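Local coordinates for uncharacterized protein DUF1185 (PDB 3BYQ) that is of unknown biochemical function but adopts a variant of the Bacillus chorismate mutase fold and probably plays a part in amino-acid metabolism, at the interface of chains A and B. Numbering follows the deposited sequence. Chains: chain A/B, Uncharacterized protein DUF1185.

Contact 1: the interface of chains A and B. Residues chain A 135, 140-141, 146; chain B 116.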
loop_
_atom_site.group_PDB
_atom_site.type_symbol
_atom_site.label_atom_id
_atom_site.label_comp_id
_atom_site.label_asym_id
_atom_site.label_seq_id
_atom_site.Cartn_x
_atom_site.Cartn_y
_atom_site.Cartn_z
ATOM N N HIS A 135 17.014 -18.449 -7.187
ATOM C CA HIS A 135 18.005 -19.422 -6.717
ATOM C C HIS A 135 19.022 -19.746 -7.795
ATOM O O HIS A 135 18.890 -19.257 -8.939
ATOM C CB HIS A 135 17.391 -20.632 -5.997
ATOM C CG HIS A 135 16.602 -21.567 -6.848
ATOM N ND1 HIS A 135 15.358 -22.035 -6.466
ATOM C CD2 HIS A 135 16.898 -22.173 -8.021
ATOM C CE1 HIS A 135 14.920 -22.873 -7.391
ATOM N NE2 HIS A 135 15.828 -22.969 -8.346
ATOM N N SER A 140 19.736 -25.911 -7.198
ATOM C CA SER A 140 18.807 -25.149 -6.360
ATOM C C SER A 140 19.177 -25.012 -4.890
ATOM O O SER A 140 18.793 -24.046 -4.239
ATOM C CB SER A 140 17.374 -25.677 -6.491
ATOM O OG SER A 140 17.253 -27.021 -6.066
ATOM N N TYR A 141 19.913 -25.983 -4.381
ATOM C CA TYR A 141 20.313 -26.017 -2.962
ATOM C C TYR A 141 21.498 -25.147 -2.573
ATOM O O TYR A 141 21.825 -25.037 -1.375
ATOM C CB TYR A 141 20.557 -27.448 -2.494
ATOM C CG TYR A 141 19.290 -28.221 -2.186
ATOM C CD1 TYR A 141 18.653 -28.982 -3.153
ATOM C CD2 TYR A 141 18.732 -28.188 -0.902
ATOM C CE1 TYR A 141 17.510 -29.715 -2.848
ATOM C CE2 TYR A 141 17.588 -28.899 -0.598
ATOM C CZ TYR A 141 16.980 -29.652 -1.565
ATOM O OH TYR A 141 15.840 -30.342 -1.242
ATOM N N PHE A 146 20.201 -17.893 -2.598
ATOM C CA PHE A 146 18.780 -17.606 -2.387
ATOM C C PHE A 146 18.653 -16.129 -2.182
ATOM O O PHE A 146 19.378 -15.553 -1.380
ATOM C CB PHE A 146 18.159 -18.332 -1.178
ATOM C CG PHE A 146 18.225 -19.826 -1.259
ATOM C CD1 PHE A 146 17.642 -20.469 -2.312
ATOM C CD2 PHE A 146 18.825 -20.570 -0.260
ATOM C CE1 PHE A 146 17.692 -21.849 -2.399
ATOM C CE2 PHE A 146 18.877 -21.935 -0.339
ATOM C CZ PHE A 146 18.312 -22.565 -1.409
HETATM N N MSE B 116 12.378 -29.870 -2.330
HETATM C CA MSE B 116 12.883 -28.708 -1.604
HETATM C C MSE B 116 11.685 -27.817 -1.320
HETATM O O MSE B 116 10.753 -27.724 -2.121
HETATM C CB MSE B 116 13.923 -27.942 -2.427
HETATM C CG MSE B 116 14.641 -26.869 -1.625
HETATM SE SE MSE B 116 16.053 -25.944 -2.641
HETATM C CE MSE B 116 14.885 -24.954 -3.838
#
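Within the deposited six-chain assembly this is a two-fold symmetric, side-chain-into-pocket interface that probably helps hold together two copies of a DUF1185 family protein with a variant of the Bacillus chorismate mutase fold; B:Met116 is the knob that chain B inserts into chain A. The residue, modelled as selenomethionine, has 110 Å² of its surface hidden by the partner, far more than any of the chain A residues lining the pocket. Its selenium sits over the centre of the A:Tyr141 ring, 3.7 Å above the plane, while the aliphatic stem runs past the tyrosine in the opposite direction. That antiparallel slide carries CB of B:Met116 to the phenol end, 3.6 Å from CZ of A:Tyr141. With CG anti to the backbone N (chi1 -170°), an extended chi2 lays the stem along the phenol end of the ring, and chi3 of 71° then turns the terminal methyl off the tyrosine face. This bend directs CE toward A:Ser140, whose CB lies 3.7 Å from it. CE also lies above the imidazole plane but off the ND1-CE1 rim, 4.0 Å from ND1 of A:His135. Within chain A, CB of A:Ser140 covers the same face of that ring, 3.6 Å above its plane near the rim, and probably steadies it. A:Phe146 closes the lining more loosely, its CZ 4.2 Å from the selenium. The backbone O of A:Ser140 lies 3.7 Å from the selenium, a van der Waals approach.

Contact 2: the interface of chains A and B. Residues chain A 141, 190-192; chain B 114, 190-192.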
loop_
_atom_site.group_PDB
_atom_site.type_symbol
_atom_site.label_atom_id
_atom_site.label_comp_id
_atom_site.label_asym_id
_atom_site.label_seq_id
_atom_site.Cartn_x
_atom_site.Cartn_y
_atom_site.Cartn_z
ATOM N N TYR A 141 19.913 -25.983 -4.381
ATOM C CA TYR A 141 20.313 -26.017 -2.962
ATOM C C TYR A 141 21.498 -25.147 -2.573
ATOM O O TYR A 141 21.825 -25.037 -1.375
ATOM C CB TYR A 141 20.557 -27.448 -2.494
ATOM C CG TYR A 141 19.290 -28.221 -2.186
ATOM C CD1 TYR A 141 18.653 -28.982 -3.153
ATOM C CD2 TYR A 141 18.732 -28.188 -0.902
ATOM C CE1 TYR A 141 17.510 -29.715 -2.848
ATOM C CE2 TYR A 141 17.588 -28.899 -0.598
ATOM C CZ TYR A 141 16.980 -29.652 -1.565
ATOM O OH TYR A 141 15.840 -30.342 -1.242
ATOM N N ASP A 190 21.774 -32.764 -11.045
ATOM C CA ASP A 190 20.366 -33.093 -11.258
ATOM C C ASP A 190 19.524 -31.839 -11.200
ATOM O O ASP A 190 18.326 -31.910 -11.402
ATOM C CB ASP A 190 19.826 -34.098 -10.213
ATOM C CG ASP A 190 19.955 -33.603 -8.761
ATOM O OD1 ASP A 190 20.770 -32.695 -8.492
ATOM O OD2 ASP A 190 19.267 -34.176 -7.879
ATOM N N GLY A 191 20.176 -30.701 -10.943
ATOM C CA GLY A 191 19.486 -29.417 -10.799
ATOM C C GLY A 191 19.255 -29.004 -9.352
ATOM O O GLY A 191 18.775 -27.885 -9.065
ATOM N N GLN A 192 19.601 -29.895 -8.441
ATOM C CA GLN A 192 19.456 -29.650 -6.999
ATOM C C GLN A 192 20.786 -29.516 -6.280
ATOM O O GLN A 192 21.061 -28.530 -5.604
ATOM C CB GLN A 192 18.671 -30.790 -6.374
ATOM C CG GLN A 192 17.272 -30.951 -6.945
ATOM C CD GLN A 192 16.443 -32.010 -6.243
ATOM O OE1 GLN A 192 15.467 -31.698 -5.575
ATOM N NE2 GLN A 192 16.844 -33.261 -6.379
ATOM N N LYS B 114 10.425 -35.323 -0.316
ATOM C CA LYS B 114 11.666 -35.115 -1.048
ATOM C C LYS B 114 11.878 -33.790 -1.711
ATOM O O LYS B 114 13.020 -33.462 -2.004
ATOM C CB LYS B 114 11.812 -36.200 -2.124
ATOM C CG LYS B 114 11.901 -37.628 -1.604
ATOM C CD LYS B 114 13.269 -37.972 -1.102
ATOM C CE LYS B 114 13.395 -39.491 -0.814
ATOM N NZ LYS B 114 13.185 -40.345 -2.027
ATOM N N ASP B 190 13.286 -38.066 -6.638
ATOM C CA ASP B 190 14.456 -37.255 -6.304
ATOM C C ASP B 190 14.021 -35.931 -5.719
ATOM O O ASP B 190 14.863 -35.139 -5.337
ATOM C CB ASP B 190 15.357 -36.979 -7.531
ATOM C CG ASP B 190 14.627 -36.260 -8.680
ATOM O OD1 ASP B 190 13.379 -36.294 -8.731
ATOM O OD2 ASP B 190 15.324 -35.706 -9.567
ATOM N N GLY B 191 12.703 -35.724 -5.640
ATOM C CA GLY B 191 12.136 -34.466 -5.150
ATOM C C GLY B 191 11.694 -33.519 -6.257
ATOM O O GLY B 191 11.092 -32.454 -5.999
ATOM N N GLN B 192 11.980 -33.906 -7.486
ATOM C CA GLN B 192 11.613 -33.115 -8.670
ATOM C C GLN B 192 10.544 -33.777 -9.521
ATOM O O GLN B 192 9.498 -33.205 -9.808
ATOM C CB GLN B 192 12.849 -32.886 -9.522
ATOM C CG GLN B 192 13.953 -32.130 -8.803
ATOM C CD GLN B 192 15.140 -31.796 -9.686
ATOM O OE1 GLN B 192 15.388 -30.636 -9.986
ATOM N NE2 GLN B 192 15.863 -32.814 -10.116
HETATM O O HOH W 1 15.059 -32.132 -2.986
HETATM O O HOH W 2 15.852 -27.890 -9.228
HETATM O O HOH W 3 12.954 -30.305 -5.300
#
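The C-terminal tail, residues 190-192, forms an Asx-turn that meets its own copy at the two-fold axis in a reciprocal glutamine-to-backbone exchange. The side-chain amides of A:Gln192 and B:Gln192 slide past each other in opposite directions, their planes stacked and 1° from parallel. CG of A:Gln192 lies 3.6 Å from CD of B:Gln192, placing the aliphatic part of one chain against the amide of the other. With chi1 at -60°, CG beside the backbone N, and chi2 extended, each glutamine reaches across the axis. There NE2 of A:Gln192 donates to the backbone O of B:Asp190 at 2.9 Å, with 161° at the hydrogen; the acceptor lies near the amide plane, but the donor stands above the carbonyl plane. The twin bond runs from B:Gln192 to A:Asp190.

The same nitrogen is also gripped within its own chain: NE2 of A:Gln192 donates to carboxylate OD2 of A:Asp190 at 3.0 Å, almost straight. Its two bonds set the amide's rotation. The other carboxylate oxygen, OD1 of A:Asp190, accepts from the backbone N of A:Gln192, also at 3.0 Å, and this bond holds the turn. Both donors approach from above the carboxylate plane. OD2 of A:Asp190 and OD2 of B:Asp190 are 4.6 Å apart, not in contact, and donation from the amides may help offset their like charges.

Waters serve the amide oxygen and help fix the amide. Water 1, at the edge of the A:Tyr141 ring, lies 2.7 Å from OE1 of A:Gln192 and 2.6 Å from the backbone O of B:Lys114, and also bonds the phenol OH of A:Tyr141. It thus bridges the chains where OH of A:Tyr141 and O of B:Lys114, 4.3 Å apart, are too distant to bond directly. Water 3 connects OE1 of A:Gln192 to the backbone O of B:Gly191, and water 2 makes the equivalent bridge from B:Gln192 to A:Gly191. The site ties the two C-terminal tails together and probably helps hold the chains paired.

Contact 1 and contact 2 lie side by side in the same interface, the centres of their C-alpha atoms about 9 Å apart, and A:Tyr141 belongs to both. Its ring face serves the apolar packing of contact 1, whereas its hydroxyl enters the water network of contact 2. On chain B the neighbouring positions 114 and 116 divide in the same way, the former supplying a backbone oxygen and the latter a side chain. Two-fold symmetry repeats contact 1, and the tyrosine-lysine part of contact 2, with the chains exchanged, whereas the tails straddle the axis and may join the two pockets into one continuous contact between the paired chains.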